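Local coordinates for glycosyl hydrolase, family 31/fibronectin type III domain protein (Clostridium perfringens, PDB 4LKS), which binds galactose through a calcium-containing family 32 carbohydrate-binding module, which probably directs the parent family 31 glycoside hydrolase to galactose-bearing glycans, at residues 82-85 / 86-89; 147-150 / 151-155. All coordinates share one frame; numbering follows the deposited sequence.

In the fold
Both contacts lie within single loops of the same beta-sandwich, about 12 Å between centres, and both mix buried with exposed residues. Contact 1 follows strand 73-82 of the four-stranded sheet and reaches the galactose directly through Arg84 and Asn89; contact 2 leaves strand 140-148 of the five-stranded sheet and turns back toward strand 158-166. In 82-89 a buried guanidinium spans the loop and carries it to the sugar, whereas in 147-155 asparagine side chains substitute for backbone acceptors. The two loops meet where Arg88 forms a salt bridge with Asp151, while Asn89 OD1 probably accepts a hydrogen bond from Asp151 N.

Contact 1. Residues 82-85 / 86-89; sequences LPRQ and NSRN. With GAL (beta-D-galactopyranose), chain D.
A single guanidinium, that of Arg84, both fastens its own loop and grips a sugar, its N-H groups divided between Asn86, Asn89 and the bound galactose. The loop follows strand 73-82 of the beta-sandwich and supplies two residues of the galactose pocket in this F5/8 type C domain. The Arg84 chain runs fully extended, with CG anti to the backbone N (chi1 -175°), and this carries its flat end from the loop base to the ligand. The single N-H of Arg84 NE is shared between Asn86 OD1, at 3.2 Å, and a water that in turn donates to that OD1; the amide and guanidinium planes stand 43° apart. One N-H of Arg84 NH1 points to Asn89 O at 3.3 Å, fairly straight at 161°, with this acceptor lying nearly in the guanidinium plane. Over one face sits Ser87 CB, 3.5 Å from Arg84 NE. Ser87 OG accepts from Asn89 N at 3.0 Å, an ST turn that closes the backbone from Ser87 to Asn89, whose O also receives a bond from Ser158. With its rotation fixed in this way, Arg84 meets the sugar from the side of the equatorial O3: NH2 donates to O3, and the other N-H of NH1 must be shared between O3 and O4. His53 contributes another bond to the ligand. The axial O4, which distinguishes galactose from glucose, also accepts from Asn89, whose ND2 donates to GAL O4 at 3.0 Å and more weakly to GAL O5.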
ATOM      1  N   LEU A  82      -0.548  -5.362  -3.266  1.00  7.72           N
ATOM      2  CA  LEU A  82      -1.319  -6.050  -4.304  1.00 10.36           C
ATOM      3  C   LEU A  82      -2.022  -5.013  -5.158  1.00  7.82           C
ATOM      4  O   LEU A  82      -2.883  -4.280  -4.670  1.00  9.80           O
ATOM      5  CB  LEU A  82      -2.342  -7.017  -3.696  1.00  8.88           C
ATOM      6  CG  LEU A  82      -3.194  -7.783  -4.719  1.00  9.61           C
ATOM      7  CD1 LEU A  82      -2.331  -8.754  -5.510  1.00 12.79           C
ATOM      8  CD2 LEU A  82      -4.350  -8.515  -4.031  1.00 11.51           C
ATOM      9  N   PRO A  83      -1.626  -4.908  -6.430  1.00  9.80           N
ATOM     10  CA  PRO A  83      -2.317  -3.935  -7.279  1.00 10.98           C
ATOM     11  C   PRO A  83      -3.721  -4.390  -7.636  1.00 11.43           C
ATOM     12  O   PRO A  83      -4.063  -5.578  -7.543  1.00 12.26           O
ATOM     13  CB  PRO A  83      -1.447  -3.872  -8.546  1.00 13.30           C
ATOM     14  CG  PRO A  83      -0.671  -5.139  -8.549  1.00 16.91           C
ATOM     15  CD  PRO A  83      -0.510  -5.575  -7.118  1.00 12.26           C
ATOM     16  N   ARG A  84      -4.526  -3.408  -8.016  1.00 11.41           N
ATOM     17  CA  ARG A  84      -5.850  -3.610  -8.574  1.00 12.91           C
ATOM     18  C   ARG A  84      -5.829  -4.711  -9.629  1.00 13.24           C
ATOM     19  O   ARG A  84      -4.950  -4.732 -10.504  1.00 13.74           O
ATOM     20  CB  ARG A  84      -6.296  -2.288  -9.192  1.00 13.38           C
ATOM     21  CG  ARG A  84      -7.699  -2.265  -9.722  1.00 14.70           C
ATOM     22  CD  ARG A  84      -7.994  -0.871 -10.221  1.00 17.10           C
ATOM     23  NE  ARG A  84      -9.406  -0.693 -10.518  1.00 16.13           N
ATOM     24  CZ  ARG A  84      -9.960   0.480 -10.779  1.00 18.22           C
ATOM     25  NH1 ARG A  84      -9.215   1.581 -10.794  1.00 17.05           N
ATOM     26  NH2 ARG A  84     -11.259   0.552 -11.025  1.00 18.98           N
ATOM     27  N   GLN A  85      -6.784  -5.633  -9.539  1.00 13.08           N
ATOM     28  CA  GLN A  85      -6.761  -6.834 -10.378  1.00 13.23           C
ATOM     29  C   GLN A  85      -7.437  -6.675 -11.734  1.00 24.97           C
ATOM     30  O   GLN A  85      -7.082  -7.370 -12.685  1.00 31.23           O
ATOM     31  CB  GLN A  85      -7.381  -8.020  -9.630  1.00 15.82           C
ATOM     32  CG  GLN A  85      -6.586  -8.449  -8.411  1.00 15.28           C
ATOM     33  CD  GLN A  85      -5.231  -9.019  -8.772  1.00 17.46           C
ATOM     34  OE1 GLN A  85      -5.138 -10.100  -9.353  1.00 22.14           O
ATOM     35  NE2 GLN A  85      -4.167  -8.295  -8.429  1.00 16.18           N
ATOM     36  N   ASN A  86      -8.404  -5.765 -11.824  1.00 20.15           N
ATOM     37  CA  ASN A  86      -9.204  -5.628 -13.045  1.00 24.44           C
ATOM     38  C   ASN A  86      -8.819  -4.433 -13.910  1.00 28.09           C
ATOM     39  O   ASN A  86      -9.371  -4.241 -14.997  1.00 33.29           O
ATOM     40  CB  ASN A  86     -10.695  -5.541 -12.703  1.00 26.14           C
ATOM     41  CG  ASN A  86     -11.049  -4.269 -11.946  1.00 43.68           C
ATOM     42  OD1 ASN A  86     -10.231  -3.728 -11.202  1.00 35.17           O
ATOM     43  ND2 ASN A  86     -12.274  -3.788 -12.133  1.00 49.62           N
ATOM     44  N   SER A  87      -7.876  -3.631 -13.432  1.00 22.05           N
ATOM     45  CA  SER A  87      -7.511  -2.391 -14.105  1.00 20.22           C
ATOM     46  C   SER A  87      -6.150  -1.922 -13.619  1.00 21.80           C
ATOM     47  O   SER A  87      -5.781  -2.169 -12.475  1.00 20.67           O
ATOM     48  CB  SER A  87      -8.556  -1.309 -13.815  1.00 21.41           C
ATOM     49  OG  SER A  87      -8.088  -0.029 -14.204  1.00 23.61           O
ATOM     50  N   ARG A  88      -5.408  -1.241 -14.489  1.00 19.92           N
ATOM     51  CA  ARG A  88      -4.110  -0.689 -14.122  1.00 19.97           C
ATOM     52  C   ARG A  88      -4.251   0.659 -13.437  1.00 16.72           C
ATOM     53  O   ARG A  88      -3.263   1.233 -12.965  1.00 19.58           O
ATOM     54  CB  ARG A  88      -3.238  -0.535 -15.363  1.00 23.64           C
ATOM     55  CG  ARG A  88      -3.890   0.249 -16.507  1.00 32.20           C
ATOM     56  CD  ARG A  88      -3.447   1.712 -16.559  1.00 29.81           C
ATOM     57  NE  ARG A  88      -4.152   2.452 -17.609  1.00 34.99           N
ATOM     58  CZ  ARG A  88      -3.586   2.908 -18.725  1.00 42.97           C
ATOM     59  NH1 ARG A  88      -2.292   2.719 -18.948  1.00 43.33           N
ATOM     60  NH2 ARG A  88      -4.314   3.565 -19.618  1.00 43.95           N
ATOM     61  N   ASN A  89      -5.477   1.170 -13.383  1.00 15.86           N
ATOM     62  CA  ASN A  89      -5.685   2.507 -12.856  1.00 16.94           C
ATOM     63  C   ASN A  89      -5.304   2.628 -11.386  1.00 13.69           C
ATOM     64  O   ASN A  89      -5.966   2.072 -10.497  1.00 13.62           O
ATOM     65  CB  ASN A  89      -7.113   2.990 -13.105  1.00 13.62           C
ATOM     66  CG  ASN A  89      -7.295   3.576 -14.490  1.00 26.28           C
ATOM     67  OD1 ASN A  89      -6.381   3.547 -15.311  1.00 22.47           O
ATOM     68  ND2 ASN A  89      -8.488   4.096 -14.760  1.00 22.70           N
TER
HETATM   69  C1  GAL D 202     -12.132   4.592 -14.206  1.00 39.53           C
HETATM   70  C2  GAL D 202     -12.004   3.618 -13.019  1.00 29.99           C
HETATM   71  C3  GAL D 202     -11.918   4.382 -11.707  1.00 25.64           C
HETATM   72  C4  GAL D 202     -10.739   5.368 -11.770  1.00 21.98           C
HETATM   73  C5  GAL D 202     -10.936   6.290 -12.956  1.00 23.07           C
HETATM   74  C6  GAL D 202      -9.767   7.248 -13.191  1.00 27.58           C
HETATM   75  O1  GAL D 202     -12.090   3.903 -15.427  1.00 43.90           O
HETATM   76  O2  GAL D 202     -13.118   2.724 -12.920  1.00 29.57           O
HETATM   77  O3  GAL D 202     -11.685   3.486 -10.623  1.00 20.30           O
HETATM   78  O4  GAL D 202      -9.519   4.652 -11.949  1.00 19.41           O
HETATM   79  O5  GAL D 202     -11.056   5.530 -14.183  1.00 26.40           O
HETATM   80  O6  GAL D 202     -10.031   8.133 -14.274  1.00 31.63           O
HETATM   81  O   HOH W   1     -11.167  -2.456  -9.123  1.00 34.78           O

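Contact 2. Residues 147-150 / 151-155; sequences KTLG and DTNNK
The backbone at 147-155 leaves the end of strand 140-148 and doubles back at Gly150 and Asp151, bringing Thr148 opposite Asn154 and Leu149 opposite Asn153, with Asn154 N donating to Thr148 O at 2.9 Å. Asn154 returns the bond from its side chain: Asn154 OD1 accepts from Thr148 N at 3.0 Å, in the carbonyl plane. Asn154, on the returning arm, has a positive phi of 58°, and with CG beside the backbone N (chi1 -61°) the amide swings back over Thr148. Asn154 OD1 also rests 3.4 Å from Lys147 CB, and the two side chains run alongside each other in the same direction. This is a hairpin-like return in a loop of the F5/8 type C beta-sandwich, crossing from the five-stranded sheet toward strand 158-166 of the other. One step nearer the bend, Asn153 OD1 takes the N-H of Gly150 N at 3.0 Å, its donor tilted 17° from the carbonyl plane, while Leu149 CD2 lies 3.8 Å from Asn153 OD1. Two successive asparagines thus provide side-chain acceptors for alternate backbone N-H groups of 147-150. Asp151, paired with Arg88, stands at the bend. Thr148 OG1 is hydrogen-bonded to Tyr156 O, and the hydroxyl of Tyr156, a galactose-pocket residue, is hydrogen-bonded to Thr152 N.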
ATOM      1  N   LYS A 147       4.591   7.796  -7.548  1.00 11.52           N
ATOM      2  CA  LYS A 147       4.359   7.692  -8.981  1.00  9.82           C
ATOM      3  C   LYS A 147       3.381   6.548  -9.187  1.00 12.14           C
ATOM      4  O   LYS A 147       3.434   5.540  -8.460  1.00 11.98           O
ATOM      5  CB  LYS A 147       5.658   7.381  -9.726  1.00 11.74           C
ATOM      6  CG  LYS A 147       6.687   8.510  -9.727  1.00 15.09           C
ATOM      7  CD  LYS A 147       7.936   8.093 -10.478  1.00 16.09           C
ATOM      8  CE  LYS A 147       8.929   9.245 -10.542  1.00 23.62           C
ATOM      9  NZ  LYS A 147      10.190   8.836 -11.214  1.00 34.81           N
ATOM     10  N   THR A 148       2.489   6.693 -10.165  1.00 12.12           N
ATOM     11  CA  THR A 148       1.473   5.685 -10.430  1.00 10.93           C
ATOM     12  C   THR A 148       1.158   5.599 -11.922  1.00 12.76           C
ATOM     13  O   THR A 148       1.518   6.504 -12.697  1.00 13.63           O
ATOM     14  CB  THR A 148       0.149   6.017  -9.733  1.00 12.56           C
ATOM     15  OG1 THR A 148      -0.321   7.274 -10.229  1.00 12.93           O
ATOM     16  CG2 THR A 148       0.310   6.119  -8.221  1.00 11.93           C
ATOM     17  N   LEU A 149       0.465   4.529 -12.304  1.00 12.29           N
ATOM     18  CA  LEU A 149      -0.003   4.340 -13.677  1.00 13.40           C
ATOM     19  C   LEU A 149      -1.507   4.548 -13.750  1.00 17.39           C
ATOM     20  O   LEU A 149      -2.209   4.481 -12.739  1.00 18.96           O
ATOM     21  CB  LEU A 149       0.333   2.940 -14.167  1.00 16.58           C
ATOM     22  CG  LEU A 149       1.803   2.541 -14.124  1.00 16.90           C
ATOM     23  CD1 LEU A 149       1.978   1.099 -14.544  1.00 24.46           C
ATOM     24  CD2 LEU A 149       2.661   3.457 -14.977  1.00 22.98           C
ATOM     25  N   GLY A 150      -2.009   4.801 -14.952  1.00 15.51           N
ATOM     26  CA  GLY A 150      -3.439   4.974 -15.130  1.00 18.23           C
ATOM     27  C   GLY A 150      -3.731   5.570 -16.491  1.00 22.29           C
ATOM     28  O   GLY A 150      -2.802   5.879 -17.239  1.00 20.72           O
ATOM     29  N   ASP A 151      -5.015   5.726 -16.808  1.00 23.15           N
ATOM     30  CA  ASP A 151      -5.412   6.401 -18.045  1.00 24.26           C
ATOM     31  C   ASP A 151      -4.731   7.757 -18.108  1.00 32.12           C
ATOM     32  O   ASP A 151      -4.338   8.223 -19.177  1.00 26.49           O
ATOM     33  CB  ASP A 151      -6.928   6.546 -18.115  1.00 22.82           C
ATOM     34  CG  ASP A 151      -7.623   5.215 -18.241  1.00 24.33           C
ATOM     35  OD1 ASP A 151      -7.091   4.342 -18.961  1.00 28.77           O
ATOM     36  OD2 ASP A 151      -8.694   5.038 -17.617  1.00 26.00           O
ATOM     37  N   THR A 152      -4.586   8.377 -16.943  1.00 22.62           N
ATOM     38  CA  THR A 152      -3.617   9.443 -16.767  1.00 21.00           C
ATOM     39  C   THR A 152      -2.606   8.927 -15.748  1.00 20.71           C
ATOM     40  O   THR A 152      -2.997   8.433 -14.689  1.00 17.74           O
ATOM     41  CB  THR A 152      -4.265  10.724 -16.237  1.00 26.93           C
ATOM     42  OG1 THR A 152      -5.366  11.090 -17.081  1.00 30.77           O
ATOM     43  CG2 THR A 152      -3.251  11.855 -16.222  1.00 25.43           C
ATOM     44  N   ASN A 153      -1.321   9.012 -16.078  1.00 19.86           N
ATOM     45  CA  ASN A 153      -0.277   8.577 -15.152  1.00 16.87           C
ATOM     46  C   ASN A 153      -0.014   9.617 -14.068  1.00 21.24           C
ATOM     47  O   ASN A 153      -0.274  10.808 -14.259  1.00 19.12           O
ATOM     48  CB  ASN A 153       1.023   8.269 -15.906  1.00 20.51           C
ATOM     49  CG  ASN A 153       0.893   7.076 -16.830  1.00 26.95           C
ATOM     50  OD1 ASN A 153       0.288   6.068 -16.476  1.00 20.22           O
ATOM     51  ND2 ASN A 153       1.466   7.183 -18.025  1.00 33.01           N
ATOM     52  N   ASN A 154       0.486   9.153 -12.921  1.00 16.82           N
ATOM     53  CA  ASN A 154       0.945  10.030 -11.852  1.00 15.61           C
ATOM     54  C   ASN A 154      -0.095  11.008 -11.305  1.00 17.61           C
ATOM     55  O   ASN A 154       0.227  12.154 -10.990  1.00 19.36           O
ATOM     56  CB  ASN A 154       2.215  10.782 -12.286  1.00 15.30           C
ATOM     57  CG  ASN A 154       3.352   9.851 -12.590  1.00 23.33           C
ATOM     58  OD1 ASN A 154       3.545   8.851 -11.902  1.00 18.26           O
ATOM     59  ND2 ASN A 154       4.118  10.166 -13.625  1.00 25.17           N
ATOM     60  N   LYS A 155      -1.338  10.554 -11.178  1.00 13.46           N
ATOM     61  CA  LYS A 155      -2.388  11.400 -10.628  1.00 13.15           C
ATOM     62  C   LYS A 155      -3.144  10.757  -9.473  1.00 14.61           C
ATOM     63  O   LYS A 155      -3.520  11.436  -8.526  1.00 16.05           O
ATOM     64  CB  LYS A 155      -3.378  11.821 -11.722  1.00 20.47           C
ATOM     65  CG  LYS A 155      -4.142  13.098 -11.378  1.00 48.15           C
ATOM     66  CD  LYS A 155      -5.582  12.813 -10.980  1.00 48.77           C
ATOM     67  CE  LYS A 155      -6.544  13.260 -12.064  1.00 37.70           C
ATOM     68  NZ  LYS A 155      -6.256  12.629 -13.386  1.00 38.56           N
TER